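Local coordinates for protein methionine gamma-lyase (Trichomonas vaginalis, PDB 1E5E) that belongs to the Cys/Met metabolism family of PLP-dependent enzymes and forms an assembly of four chains, at residues A[259-262]-A[263-267]; A[8-11]-A[12-16]; A[174-177]-A[178-181]; A[142-145]-A[146-150]. All coordinates share one frame; numbering follows the deposited sequence.

Overall arrangement
The four contacts form two pairs, placed in different parts of the subunit. Along the sequence the order is contact 2, contact 4, contact 3, contact 1. Contacts 1 and 2 have centres about 13 Å apart. They bring the start of helix 260-279 against helix 8-14, and both touch the second subunit. Contacts 3 and 4 have centres about 8 Å apart. They lead into strands 180-184 and 148-154, which are parallel neighbours in the seven-stranded sheet. The centres of contacts 1 and 3 are about 35 Å apart, on opposite sides of the chain's centre. One pair thus belongs to the subunit interface, the other to the loops that enter two inner strands of the sheet.

Contact 1 of 4, residues A[259-262]-A[263-267]; sequences TLNI and RMKAE
R263 reaches back one turn to T259, and this is the tight part of the contact. R263 NE donates to T259 OG1 at 2.9 Å, and the hydroxyl lies at the edge of the guanidinium, in its plane. R263 N donates to T259 O, also at 2.9 Å. A bend at chi3 (-70°) folds the guanidinium back over the start of the helix. L260 CA then lies over one of its faces, 3.4 Å from R263 NH2. The outer nitrogens are held too: NH1 by Y210 O and NH2 by G256 O. T259 OG1 bonds to G256 O as well. Next to this, L260 and M264 run alongside each other in the same direction, with L260 CD1 3.6 Å from M264 CG.

The segment is the first turns of helix 260-279. T259 sits at the N-cap position, but its hydroxyl serves the arginine rather than capping the helix. The regular i to i+4 bonds follow, such as M264 N to L260 O at 2.9 Å.

The K265 side is looser. K265 N to N261 O is longer, at 3.3 Å. The lysine chain runs out extended to solvent, and its CE passes N261 OD1 at 3.7 Å. N261 itself is buried, against A9 and C12 of helix 8-14. The remaining side meets the second subunit, where I262 packs on I378 of that subunit, and R263 and A266 pack on its I262.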
# COMPACT_ATOMS: atom_id res chain seq x y z
N THR A 259 -6.80 -6.97 -16.27
CA THR A 259 -7.64 -6.37 -17.32
C THR A 259 -6.85 -6.14 -18.61
O THR A 259 -7.32 -5.41 -19.49
CB THR A 259 -8.20 -5.01 -16.89
OG1 THR A 259 -7.11 -4.18 -16.40
CG2 THR A 259 -9.29 -5.17 -15.84
N LEU A 260 -5.64 -6.68 -18.72
CA LEU A 260 -4.79 -6.44 -19.88
C LEU A 260 -5.51 -6.78 -21.20
O LEU A 260 -5.45 -6.08 -22.21
CB LEU A 260 -3.47 -7.25 -19.80
CG LEU A 260 -2.52 -7.09 -20.99
CD1 LEU A 260 -2.08 -5.64 -21.20
CD2 LEU A 260 -1.23 -7.92 -20.83
N ASN A 261 -6.16 -7.95 -21.23
CA ASN A 261 -6.83 -8.32 -22.48
C ASN A 261 -7.93 -7.34 -22.89
O ASN A 261 -7.97 -6.97 -24.06
CB ASN A 261 -7.42 -9.72 -22.35
CG ASN A 261 -8.23 -10.12 -23.58
OD1 ASN A 261 -7.66 -10.41 -24.62
ND2 ASN A 261 -9.55 -10.18 -23.41
N ILE A 262 -8.81 -6.94 -21.94
CA ILE A 262 -9.89 -6.04 -22.33
C ILE A 262 -9.41 -4.62 -22.57
O ILE A 262 -10.06 -3.92 -23.34
CB ILE A 262 -11.09 -6.02 -21.34
CG1 ILE A 262 -10.61 -5.66 -19.93
CG2 ILE A 262 -11.76 -7.39 -21.36
CD1 ILE A 262 -11.75 -5.43 -18.95
N ARG A 263 -8.35 -4.19 -21.96
CA ARG A 263 -7.76 -2.87 -22.17
C ARG A 263 -7.05 -2.80 -23.54
O ARG A 263 -7.29 -1.88 -24.35
CB ARG A 263 -6.69 -2.58 -21.08
CG ARG A 263 -7.29 -2.18 -19.75
CD ARG A 263 -6.27 -1.72 -18.72
NE ARG A 263 -5.37 -2.74 -18.19
CZ ARG A 263 -4.14 -2.97 -18.62
NH1 ARG A 263 -3.63 -2.23 -19.61
NH2 ARG A 263 -3.41 -3.90 -18.01
N MET A 264 -6.27 -3.81 -23.88
CA MET A 264 -5.57 -3.82 -25.17
C MET A 264 -6.58 -3.79 -26.33
O MET A 264 -6.35 -3.10 -27.32
CB MET A 264 -4.62 -4.99 -25.40
CG MET A 264 -3.40 -5.03 -24.49
SD MET A 264 -2.53 -3.44 -24.37
CE MET A 264 -1.90 -3.18 -26.02
N LYS A 265 -7.65 -4.56 -26.23
CA LYS A 265 -8.68 -4.59 -27.24
C LYS A 265 -9.34 -3.23 -27.35
O LYS A 265 -9.43 -2.71 -28.45
CB LYS A 265 -9.80 -5.61 -26.98
CG LYS A 265 -9.22 -7.02 -26.98
CD LYS A 265 -10.28 -8.11 -26.80
CE LYS A 265 -9.73 -9.38 -27.46
NZ LYS A 265 -10.67 -10.53 -27.25
N ALA A 266 -9.81 -2.72 -26.21
CA ALA A 266 -10.45 -1.41 -26.22
C ALA A 266 -9.49 -0.33 -26.71
O ALA A 266 -9.94 0.51 -27.50
CB ALA A 266 -10.94 -1.07 -24.82
N GLU A 267 -8.21 -0.38 -26.29
CA GLU A 267 -7.29 0.65 -26.76
C GLU A 267 -6.95 0.56 -28.24
O GLU A 267 -6.75 1.61 -28.89
CB GLU A 267 -6.00 0.64 -25.90
CG GLU A 267 -6.33 1.07 -24.47
CD GLU A 267 -5.35 0.78 -23.37
OE1 GLU A 267 -4.24 0.28 -23.64
OE2 GLU A 267 -5.69 1.07 -22.17

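Contact 2 of 4, residues A[8-11]-A[12-16]; sequences PATA and CIHAN
T10 and H14 are joined by both backbone and side chain. Among the hydrogen bonds, T10 O takes two donors. H14 N comes in the carbonyl plane at 2.7 Å, and I13 N comes from above that plane at 3.0 Å. The helix thus mixes i+4 and i+3 bonding here. C12 N to P8 O at 3.1 Å and A15 N to A11 O at 2.9 Å are plain i+4 bonds.

Apolar packing follows the same spacing. With OG1 beside the backbone N (chi1 -62°), T10 CG2 is turned to H14 CD2, 3.7 Å away. A11 CB and A15 CB touch at 3.8 Å, and both methyls pack on F73 of helix 62-75.

The polar ends of T10 and H14 bond to the second subunit. T10 OG1 bonds to E383 OE1 and D380 N of that subunit, and H14 NE2 to E379 OE2 of the same subunit. One face of the H14 ring lies against CG2 of I13, its sequence neighbour.

A15 is the first residue to leave helical angles. The arrangement is that of a short N-terminal helix, 8-14, one face of which is built into a subunit interface.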
# COMPACT_ATOMS: atom_id res chain seq x y z
N PRO A 8 -5.37 -16.39 -23.72
CA PRO A 8 -4.75 -15.20 -23.12
C PRO A 8 -5.77 -14.43 -22.31
O PRO A 8 -5.47 -13.82 -21.27
CB PRO A 8 -4.19 -14.43 -24.32
CG PRO A 8 -3.89 -15.50 -25.35
CD PRO A 8 -5.05 -16.47 -25.18
N ALA A 9 -7.03 -14.38 -22.74
CA ALA A 9 -8.10 -13.68 -22.05
C ALA A 9 -8.39 -14.29 -20.68
O ALA A 9 -8.61 -13.53 -19.76
CB ALA A 9 -9.41 -13.66 -22.86
N THR A 10 -8.17 -15.59 -20.52
CA THR A 10 -8.38 -16.21 -19.21
C THR A 10 -7.09 -16.20 -18.40
O THR A 10 -7.07 -15.94 -17.20
CB THR A 10 -8.91 -17.65 -19.40
OG1 THR A 10 -10.18 -17.49 -20.08
CG2 THR A 10 -9.04 -18.41 -18.10
N ALA A 11 -5.99 -16.43 -19.10
CA ALA A 11 -4.71 -16.54 -18.48
C ALA A 11 -4.25 -15.24 -17.83
O ALA A 11 -3.55 -15.34 -16.81
CB ALA A 11 -3.66 -16.97 -19.49
N CYS A 12 -4.61 -14.09 -18.33
CA CYS A 12 -4.13 -12.88 -17.63
C CYS A 12 -4.76 -12.75 -16.25
O CYS A 12 -4.17 -12.08 -15.40
CB CYS A 12 -4.30 -11.61 -18.46
SG CYS A 12 -6.00 -11.27 -18.82
N ILE A 13 -5.85 -13.48 -15.97
CA ILE A 13 -6.41 -13.60 -14.65
C ILE A 13 -5.98 -14.90 -13.99
O ILE A 13 -5.61 -14.82 -12.81
CB ILE A 13 -7.94 -13.57 -14.70
CG1 ILE A 13 -8.40 -12.21 -15.25
CG2 ILE A 13 -8.69 -13.85 -13.40
CD1 ILE A 13 -9.75 -12.40 -15.91
N HIS A 14 -6.05 -16.04 -14.69
CA HIS A 14 -5.83 -17.33 -14.05
C HIS A 14 -4.55 -18.13 -14.34
O HIS A 14 -4.40 -19.21 -13.75
CB HIS A 14 -7.02 -18.27 -14.41
CG HIS A 14 -8.38 -17.76 -14.01
ND1 HIS A 14 -8.84 -17.89 -12.72
CD2 HIS A 14 -9.35 -17.11 -14.70
CE1 HIS A 14 -10.04 -17.38 -12.63
NE2 HIS A 14 -10.38 -16.90 -13.79
N ALA A 15 -3.63 -17.70 -15.19
CA ALA A 15 -2.40 -18.51 -15.31
C ALA A 15 -1.61 -18.48 -14.00
O ALA A 15 -1.75 -17.60 -13.15
CB ALA A 15 -1.57 -17.94 -16.45
N ASN A 16 -0.76 -19.45 -13.72
CA ASN A 16 0.08 -19.59 -12.56
C ASN A 16 -0.66 -19.41 -11.27
O ASN A 16 -0.39 -18.51 -10.44
CB ASN A 16 1.26 -18.60 -12.67
CG ASN A 16 2.29 -18.82 -11.57
OD1 ASN A 16 2.50 -19.96 -11.09
ND2 ASN A 16 2.89 -17.73 -11.08

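Contact 3 of 4, residues A[174-177]-A[178-181]; sequences HSQE and GVLV
H174 and V179 meet at the edge of the imidazole. V179 O lies in the ring plane, 3.4 Å from H174 CD2. V181 CG2 approaches the same ring at 3.9 Å from H174 NE2. Farther along the loop, Q176 and V179 lie crosswise, with Q176 CG 4.0 Å from V179 CG2.

Two waters tie the turn together. Water 1 donates to Q176 O at 2.8 Å and accepts from V179 N at 3.1 Å. Water 2 donates to E177 OE1 at 3.1 Å and accepts from G178 N at 3.0 Å. The E177 chain is bent at chi2 (-77°), which brings its carboxylate round to that water. G178 has left-handed backbone angles, and the chain turns sharply there.

Further out, D201 OD2 bonds to both H174 NE2 and V181 N. It thereby fixes the ring beside the strand. Q176 NE2 bonds to K145 O, and V179 and V181 pack on A173 of helix 166-174.

The loop leads from helix 166-174 into strand 180-184, which lies parallel to strand 148-154. It is the return leg of a beta-alpha-beta crossover.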
# COMPACT_ATOMS: atom_id res chain seq x y z
N HIS A 174 20.98 -15.78 -36.04
CA HIS A 174 21.29 -17.16 -35.71
C HIS A 174 21.99 -17.92 -36.86
O HIS A 174 22.40 -19.06 -36.64
CB HIS A 174 20.07 -17.94 -35.28
CG HIS A 174 19.39 -17.45 -34.03
ND1 HIS A 174 18.02 -17.41 -33.95
CD2 HIS A 174 19.87 -17.01 -32.84
CE1 HIS A 174 17.67 -16.98 -32.74
NE2 HIS A 174 18.77 -16.69 -32.06
N SER A 175 22.39 -17.20 -37.92
CA SER A 175 23.21 -17.88 -38.95
C SER A 175 24.61 -18.04 -38.38
O SER A 175 25.36 -18.82 -38.96
CB SER A 175 23.21 -17.14 -40.28
OG SER A 175 23.82 -15.87 -40.11
N GLN A 176 24.95 -17.36 -37.30
CA GLN A 176 26.25 -17.58 -36.65
C GLN A 176 25.94 -18.17 -35.27
O GLN A 176 24.89 -17.81 -34.74
CB GLN A 176 27.03 -16.30 -36.63
CG GLN A 176 27.93 -15.94 -35.49
CD GLN A 176 28.67 -14.64 -35.73
OE1 GLN A 176 28.72 -14.21 -36.90
NE2 GLN A 176 29.20 -13.99 -34.70
N GLU A 177 26.76 -19.04 -34.68
CA GLU A 177 26.46 -19.62 -33.37
C GLU A 177 26.62 -18.65 -32.21
O GLU A 177 27.44 -17.71 -32.21
CB GLU A 177 27.37 -20.84 -33.10
CG GLU A 177 27.29 -21.99 -34.08
CD GLU A 177 26.09 -22.89 -33.93
OE1 GLU A 177 25.37 -22.82 -32.91
OE2 GLU A 177 25.84 -23.75 -34.82
N GLY A 178 25.85 -18.82 -31.13
CA GLY A 178 26.14 -18.02 -29.92
C GLY A 178 25.64 -16.59 -29.93
O GLY A 178 26.23 -15.74 -29.26
N VAL A 179 24.61 -16.26 -30.71
CA VAL A 179 24.08 -14.87 -30.73
C VAL A 179 22.70 -14.93 -30.07
O VAL A 179 21.84 -15.78 -30.37
CB VAL A 179 23.94 -14.32 -32.15
CG1 VAL A 179 23.46 -12.85 -32.23
CG2 VAL A 179 25.29 -14.43 -32.90
N LEU A 180 22.44 -13.91 -29.26
CA LEU A 180 21.11 -13.83 -28.63
C LEU A 180 20.29 -12.71 -29.26
O LEU A 180 20.80 -11.59 -29.40
CB LEU A 180 21.32 -13.59 -27.12
CG LEU A 180 21.70 -14.90 -26.38
CD1 LEU A 180 21.99 -14.66 -24.92
CD2 LEU A 180 20.58 -15.93 -26.55
N VAL A 181 19.07 -13.04 -29.65
CA VAL A 181 18.20 -11.99 -30.19
C VAL A 181 17.28 -11.56 -29.05
O VAL A 181 16.55 -12.39 -28.50
CB VAL A 181 17.39 -12.44 -31.41
CG1 VAL A 181 16.50 -11.29 -31.89
CG2 VAL A 181 18.42 -12.83 -32.49
O HOH W 1 23.09 -18.07 -32.66
O HOH W 2 23.74 -21.00 -31.03

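Contact 4 of 4, residues A[142-145]-A[146-150]; sequences KHMK and PNTKI
K145 and T148 are the ends of a type I beta turn that carries the chain from helix 139-143 into strand 148-154. T148 N donates to K145 O at 3.0 Å and closes the turn. A second bond runs the other way. K145 N donates to T148 OG1 at 2.9 Å, with an N-H...O angle of 157°. The T148 hydroxyl lies beside its own backbone N (chi1 -71°), which turns it back toward K145. The two residues are therefore linked in both directions. T148 OG1 also bonds to H103 ND1, so this buried hydroxyl has two partners.

P146 and N147 fill the middle of the turn. The proline ring restricts phi to a value that suits the second position. P146 is exposed. The side chains of N147 and K145 extend alongside each other in the same direction. N147 OD1 touches K145 CB at 3.2 Å and is 4.0 Å from K145 CE. The other end of the amide is held elsewhere: N147 ND2 bonds to G101 O and Q128 OE1. Just before the turn, the M144 side chain meets T148. The two lie crosswise, with M144 CG 4.1 Å from T148 CG2.

Strand 148-154 runs between parallel strands 103-107 and 180-184. K149 makes backbone bonds to H103 on one side and L180 on the other. I150 packs on V94 and I97 of helix 86-97, and M144 reaches I105 of strand 103-107.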
# COMPACT_ATOMS: atom_id res chain seq x y z
N LYS A 142 25.43 -8.29 -42.33
CA LYS A 142 26.63 -7.54 -42.68
C LYS A 142 27.40 -7.02 -41.47
O LYS A 142 28.61 -6.74 -41.56
CB LYS A 142 26.29 -6.37 -43.61
CG LYS A 142 25.98 -6.79 -45.03
CD LYS A 142 25.32 -5.68 -45.85
CE LYS A 142 24.82 -6.27 -47.18
NZ LYS A 142 23.83 -5.36 -47.83
N HIS A 143 26.72 -6.79 -40.34
CA HIS A 143 27.44 -6.23 -39.21
C HIS A 143 27.90 -7.26 -38.20
O HIS A 143 28.51 -6.88 -37.20
CB HIS A 143 26.58 -5.18 -38.51
CG HIS A 143 26.45 -3.99 -39.40
ND1 HIS A 143 25.51 -3.94 -40.41
CD2 HIS A 143 27.13 -2.82 -39.41
CE1 HIS A 143 25.59 -2.75 -41.01
NE2 HIS A 143 26.57 -2.09 -40.44
N MET A 144 27.61 -8.51 -38.46
CA MET A 144 27.98 -9.55 -37.51
C MET A 144 29.47 -9.74 -37.45
O MET A 144 30.16 -9.68 -38.47
CB MET A 144 27.13 -10.78 -37.83
CG MET A 144 25.84 -10.70 -36.92
SD MET A 144 24.70 -11.96 -37.51
CE MET A 144 25.36 -13.38 -36.65
N LYS A 145 30.01 -9.90 -36.24
CA LYS A 145 31.44 -10.06 -36.02
C LYS A 145 31.62 -11.30 -35.17
O LYS A 145 30.68 -11.83 -34.59
CB LYS A 145 32.12 -8.85 -35.37
CG LYS A 145 31.86 -7.55 -36.10
CD LYS A 145 32.75 -6.38 -35.79
CE LYS A 145 32.52 -5.77 -34.40
NZ LYS A 145 33.34 -4.52 -34.27
N PRO A 146 32.84 -11.80 -35.07
CA PRO A 146 33.09 -13.01 -34.33
C PRO A 146 32.69 -12.87 -32.87
O PRO A 146 32.45 -13.88 -32.23
CB PRO A 146 34.55 -13.31 -34.57
CG PRO A 146 34.90 -12.52 -35.79
CD PRO A 146 34.07 -11.27 -35.71
N ASN A 147 32.77 -11.69 -32.29
CA ASN A 147 32.41 -11.46 -30.91
C ASN A 147 30.97 -10.94 -30.73
O ASN A 147 30.64 -10.47 -29.64
CB ASN A 147 33.45 -10.47 -30.35
CG ASN A 147 33.49 -9.16 -31.12
OD1 ASN A 147 33.22 -9.11 -32.33
ND2 ASN A 147 33.80 -8.09 -30.39
N THR A 148 30.15 -11.00 -31.78
CA THR A 148 28.77 -10.51 -31.68
C THR A 148 27.99 -11.42 -30.73
O THR A 148 27.86 -12.61 -31.00
CB THR A 148 28.08 -10.44 -33.07
OG1 THR A 148 28.69 -9.35 -33.77
CG2 THR A 148 26.57 -10.16 -32.92
N LYS A 149 27.48 -10.89 -29.64
CA LYS A 149 26.67 -11.69 -28.71
C LYS A 149 25.16 -11.46 -28.74
O LYS A 149 24.35 -12.26 -28.25
CB LYS A 149 27.14 -11.28 -27.29
CG LYS A 149 28.62 -11.58 -27.10
CD LYS A 149 28.87 -13.10 -27.23
CE LYS A 149 30.39 -13.25 -26.96
NZ LYS A 149 30.84 -14.58 -27.43
N ILE A 150 24.78 -10.23 -29.04
CA ILE A 150 23.41 -9.78 -29.02
C ILE A 150 22.97 -8.98 -30.26
O ILE A 150 23.69 -8.14 -30.80
CB ILE A 150 23.16 -8.86 -27.80
CG1 ILE A 150 23.35 -9.62 -26.48
CG2 ILE A 150 21.75 -8.26 -27.82
CD1 ILE A 150 23.44 -8.72 -25.27